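Cag pathogenicity island protein (Cag10) (PDB 6IQT) is a VirB8 homologue and probably a structural, membrane-associated component of the Helicobacter pylori Cag type IV secretion system, represented here by its VirB8-family domain. Local coordinates at residues K128-T132 with I159-Q165. Numbering follows the deposited sequence.
Sequences KKQVT and IQITDLQ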
ATOM      1  N   LYS A 128      -7.816  -6.506  -8.442  1.00 32.05           N
ATOM      2  CA  LYS A 128      -8.219  -6.349  -7.051  1.00 31.73           C
ATOM      3  C   LYS A 128      -6.993  -5.961  -6.243  1.00 30.30           C
ATOM      4  O   LYS A 128      -5.884  -6.417  -6.536  1.00 31.89           O
ATOM      5  CB  LYS A 128      -8.856  -7.643  -6.491  1.00 35.09           C
ATOM      6  CG  LYS A 128     -10.213  -8.010  -7.120  1.00 44.09           C
ATOM      7  CD  LYS A 128     -10.456  -9.516  -7.123  1.00 48.32           C
ATOM      8  CE  LYS A 128     -11.059  -9.979  -8.457  1.00 61.45           C
ATOM      9  NZ  LYS A 128     -10.033 -10.592  -9.378  1.00 58.58           N
ATOM     10  N   LYS A 129      -7.194  -5.092  -5.250  1.00 27.88           N
ATOM     11  CA  LYS A 129      -6.114  -4.595  -4.412  1.00 26.31           C
ATOM     12  C   LYS A 129      -6.598  -4.519  -2.973  1.00 27.89           C
ATOM     13  O   LYS A 129      -7.785  -4.322  -2.718  1.00 25.78           O
ATOM     14  CB  LYS A 129      -5.643  -3.193  -4.833  1.00 28.97           C
ATOM     15  CG  LYS A 129      -4.921  -3.102  -6.183  1.00 38.48           C
ATOM     16  CD  LYS A 129      -4.802  -1.646  -6.614  1.00 41.98           C
ATOM     17  CE  LYS A 129      -3.777  -1.457  -7.723  1.00 49.44           C
ATOM     18  NZ  LYS A 129      -4.013  -2.411  -8.833  1.00 55.36           N
ATOM     19  N   GLN A 130      -5.667  -4.644  -2.035  1.00 28.97           N
ATOM     20  CA  GLN A 130      -5.939  -4.290  -0.650  1.00 29.07           C
ATOM     21  C   GLN A 130      -5.307  -2.932  -0.378  1.00 24.20           C
ATOM     22  O   GLN A 130      -4.146  -2.702  -0.720  1.00 25.99           O
ATOM     23  CB  GLN A 130      -5.401  -5.334   0.335  1.00 28.83           C
ATOM     24  CG  GLN A 130      -5.818  -5.016   1.760  1.00 36.61           C
ATOM     25  CD  GLN A 130      -4.869  -5.584   2.789  1.00 58.71           C
ATOM     26  OE1 GLN A 130      -5.162  -6.600   3.416  1.00 61.31           O
ATOM     27  NE2 GLN A 130      -3.720  -4.930   2.971  1.00 62.02           N
ATOM     28  N   VAL A 131      -6.086  -2.023   0.192  1.00 26.53           N
ATOM     29  CA  VAL A 131      -5.693  -0.626   0.299  1.00 24.20           C
ATOM     30  C   VAL A 131      -5.778  -0.227   1.758  1.00 25.69           C
ATOM     31  O   VAL A 131      -6.745  -0.575   2.445  1.00 26.01           O
ATOM     32  CB  VAL A 131      -6.604   0.293  -0.559  1.00 27.14           C
ATOM     33  CG1 VAL A 131      -6.329   1.776  -0.273  1.00 29.48           C
ATOM     34  CG2 VAL A 131      -6.474  -0.034  -2.046  1.00 31.35           C
ATOM     35  N   THR A 132      -4.791   0.542   2.203  1.00 25.99           N
ATOM     36  CA  THR A 132      -4.758   1.173   3.517  1.00 24.31           C
ATOM     37  C   THR A 132      -4.620   2.677   3.329  1.00 23.63           C
ATOM     38  O   THR A 132      -3.700   3.132   2.645  1.00 26.14           O
ATOM     39  CB  THR A 132      -3.560   0.660   4.326  1.00 35.99           C
ATOM     40  OG1 THR A 132      -3.598  -0.767   4.406  1.00 37.62           O
ATOM     41  CG2 THR A 132      -3.538   1.272   5.713  1.00 29.16           C
ATOM     42  N   ILE A 159      -0.952   6.286   1.940  1.00 22.24           N
ATOM     43  CA  ILE A 159      -1.644   5.133   1.386  1.00 25.51           C
ATOM     44  C   ILE A 159      -0.633   4.003   1.250  1.00 36.54           C
ATOM     45  O   ILE A 159       0.562   4.234   1.036  1.00 35.00           O
ATOM     46  CB  ILE A 159      -2.321   5.462   0.032  1.00 24.84           C
ATOM     47  CG1 ILE A 159      -3.313   4.369  -0.370  1.00 28.07           C
ATOM     48  CG2 ILE A 159      -1.287   5.663  -1.081  1.00 32.20           C
ATOM     49  CD1 ILE A 159      -4.116   4.722  -1.635  1.00 33.96           C
ATOM     50  N   GLN A 160      -1.115   2.775   1.394  1.00 25.22           N
ATOM     51  CA  GLN A 160      -0.303   1.581   1.161  1.00 26.21           C
ATOM     52  C   GLN A 160      -1.181   0.605   0.397  1.00 32.38           C
ATOM     53  O   GLN A 160      -2.377   0.496   0.683  1.00 30.07           O
ATOM     54  CB  GLN A 160       0.197   0.955   2.473  1.00 33.26           C
ATOM     55  CG  GLN A 160       1.202   1.822   3.256  1.00 43.68           C
ATOM     56  CD  GLN A 160       2.468   2.166   2.448  1.00 54.34           C
ATOM     57  OE1 GLN A 160       3.016   1.321   1.731  1.00 56.74           O
ATOM     58  NE2 GLN A 160       2.931   3.415   2.568  1.00 49.33           N
ATOM     59  N   ILE A 161      -0.600  -0.080  -0.586  1.00 26.62           N
ATOM     60  CA  ILE A 161      -1.361  -0.876  -1.543  1.00 30.78           C
ATOM     61  C   ILE A 161      -0.728  -2.254  -1.671  1.00 35.60           C
ATOM     62  O   ILE A 161       0.500  -2.370  -1.766  1.00 32.44           O
ATOM     63  CB  ILE A 161      -1.415  -0.179  -2.916  1.00 34.41           C
ATOM     64  CG1 ILE A 161      -2.164   1.148  -2.804  1.00 39.29           C
ATOM     65  CG2 ILE A 161      -2.077  -1.077  -3.950  1.00 45.52           C
ATOM     66  CD1 ILE A 161      -1.826   2.109  -3.908  1.00 42.43           C
ATOM     67  N   THR A 162      -1.568  -3.296  -1.685  1.00 33.33           N
ATOM     68  CA  THR A 162      -1.140  -4.670  -1.945  1.00 35.75           C
ATOM     69  C   THR A 162      -1.920  -5.220  -3.131  1.00 32.40           C
ATOM     70  O   THR A 162      -3.144  -5.397  -3.046  1.00 29.62           O
ATOM     71  CB  THR A 162      -1.370  -5.587  -0.735  1.00 40.08           C
ATOM     72  OG1 THR A 162      -0.816  -5.006   0.447  1.00 37.00           O
ATOM     73  CG2 THR A 162      -0.728  -6.959  -0.976  1.00 45.06           C
ATOM     74  N   ASP A 163      -1.220  -5.529  -4.219  1.00 33.76           N
ATOM     75  CA  ASP A 163      -1.885  -6.148  -5.359  1.00 35.09           C
ATOM     76  C   ASP A 163      -2.243  -7.585  -5.022  1.00 38.59           C
ATOM     77  O   ASP A 163      -1.485  -8.291  -4.355  1.00 38.49           O
ATOM     78  CB  ASP A 163      -0.993  -6.079  -6.595  1.00 38.86           C
ATOM     79  CG  ASP A 163      -0.856  -4.660  -7.121  1.00 48.71           C
ATOM     80  OD1 ASP A 163      -1.788  -3.855  -6.909  1.00 54.39           O
ATOM     81  OD2 ASP A 163       0.171  -4.342  -7.743  1.00 56.13           O
ATOM     82  N   LEU A 164      -3.423  -8.018  -5.452  1.00 39.72           N
ATOM     83  CA  LEU A 164      -3.921  -9.317  -5.020  1.00 44.67           C
ATOM     84  C   LEU A 164      -3.745 -10.416  -6.062  1.00 60.04           C
ATOM     85  O   LEU A 164      -4.172 -11.550  -5.819  1.00 66.72           O
ATOM     86  CB  LEU A 164      -5.383  -9.201  -4.598  1.00 41.70           C
ATOM     87  CG  LEU A 164      -5.488  -8.446  -3.269  1.00 45.14           C
ATOM     88  CD1 LEU A 164      -6.915  -8.437  -2.739  1.00 40.42           C
ATOM     89  CD2 LEU A 164      -4.518  -9.029  -2.246  1.00 48.19           C
ATOM     90  N   GLN A 165      -3.115 -10.123  -7.195  1.00 69.16           N
ATOM     91  CA  GLN A 165      -2.653 -11.185  -8.088  1.00 74.40           C
ATOM     92  C   GLN A 165      -1.149 -11.064  -8.333  1.00 76.74           C
ATOM     93  O   GLN A 165      -0.355 -11.036  -7.388  1.00 79.83           O
ATOM     94  CB  GLN A 165      -3.415 -11.164  -9.420  1.00 74.91           C
ATOM     95  CG  GLN A 165      -4.945 -11.146  -9.304  1.00 74.94           C
ATOM     96  CD  GLN A 165      -5.512 -12.247  -8.408  1.00 71.93           C
ATOM     97  OE1 GLN A 165      -4.857 -13.257  -8.136  1.00 70.69           O
ATOM     98  NE2 GLN A 165      -6.742 -12.047  -7.944  1.00 70.60           N
TER
HETATM   99  O   HOH W   1      -2.577  -2.479   1.783  1.00 46.15           O
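Lys129 and Asp163 stand side by side on one face of the sheet, pointing the same way, and a salt bridge joins Lys129 NZ to Asp163 OD1 at 3.3 Å. The lysine chain passes alongside this oxygen, and the bend at its last torsion (chi4 50°) keeps NZ beside it, oblique to the carboxylate plane. Lys129 CD lies 3.9 Å from Ile161 CG2. Further along this face, Val131 CG1 meets Ile159 CD1, and Phe43 of helix 30-43 packs over Lys129, Ile159 and Ile161. The strands are the last two of the four-stranded antiparallel sheet that, with the helices, builds the VirB8 domain, a member of the NTF2 clan. Gln130 with Thr162 and Thr132 with Gln160 are hydrogen-bonded pairs, each closed by two backbone bonds; Gln130 N reaches Thr162 O at 2.8 Å. On their face, Gln130, extended with CG anti to its own nitrogen (chi1 -174°), runs beside Thr162, yet NE2 of Gln130 stays 3.8 Å from Thr162 OG1. A water lies among them: it accepts from Gln130 NE2, donates to Gln130 O, and bonds to Thr132 OG1, with weak links to Gln160 O and Thr162 OG1. Past the strand end, Leu164 N still bonds Lys128 O at 3.1 Å, while its side chain turns onto the neighbouring backbone, Leu164 CD1 against Lys129 C, and touches Phe110. Lys37 of the second subunit packs on Gln130 and Thr162.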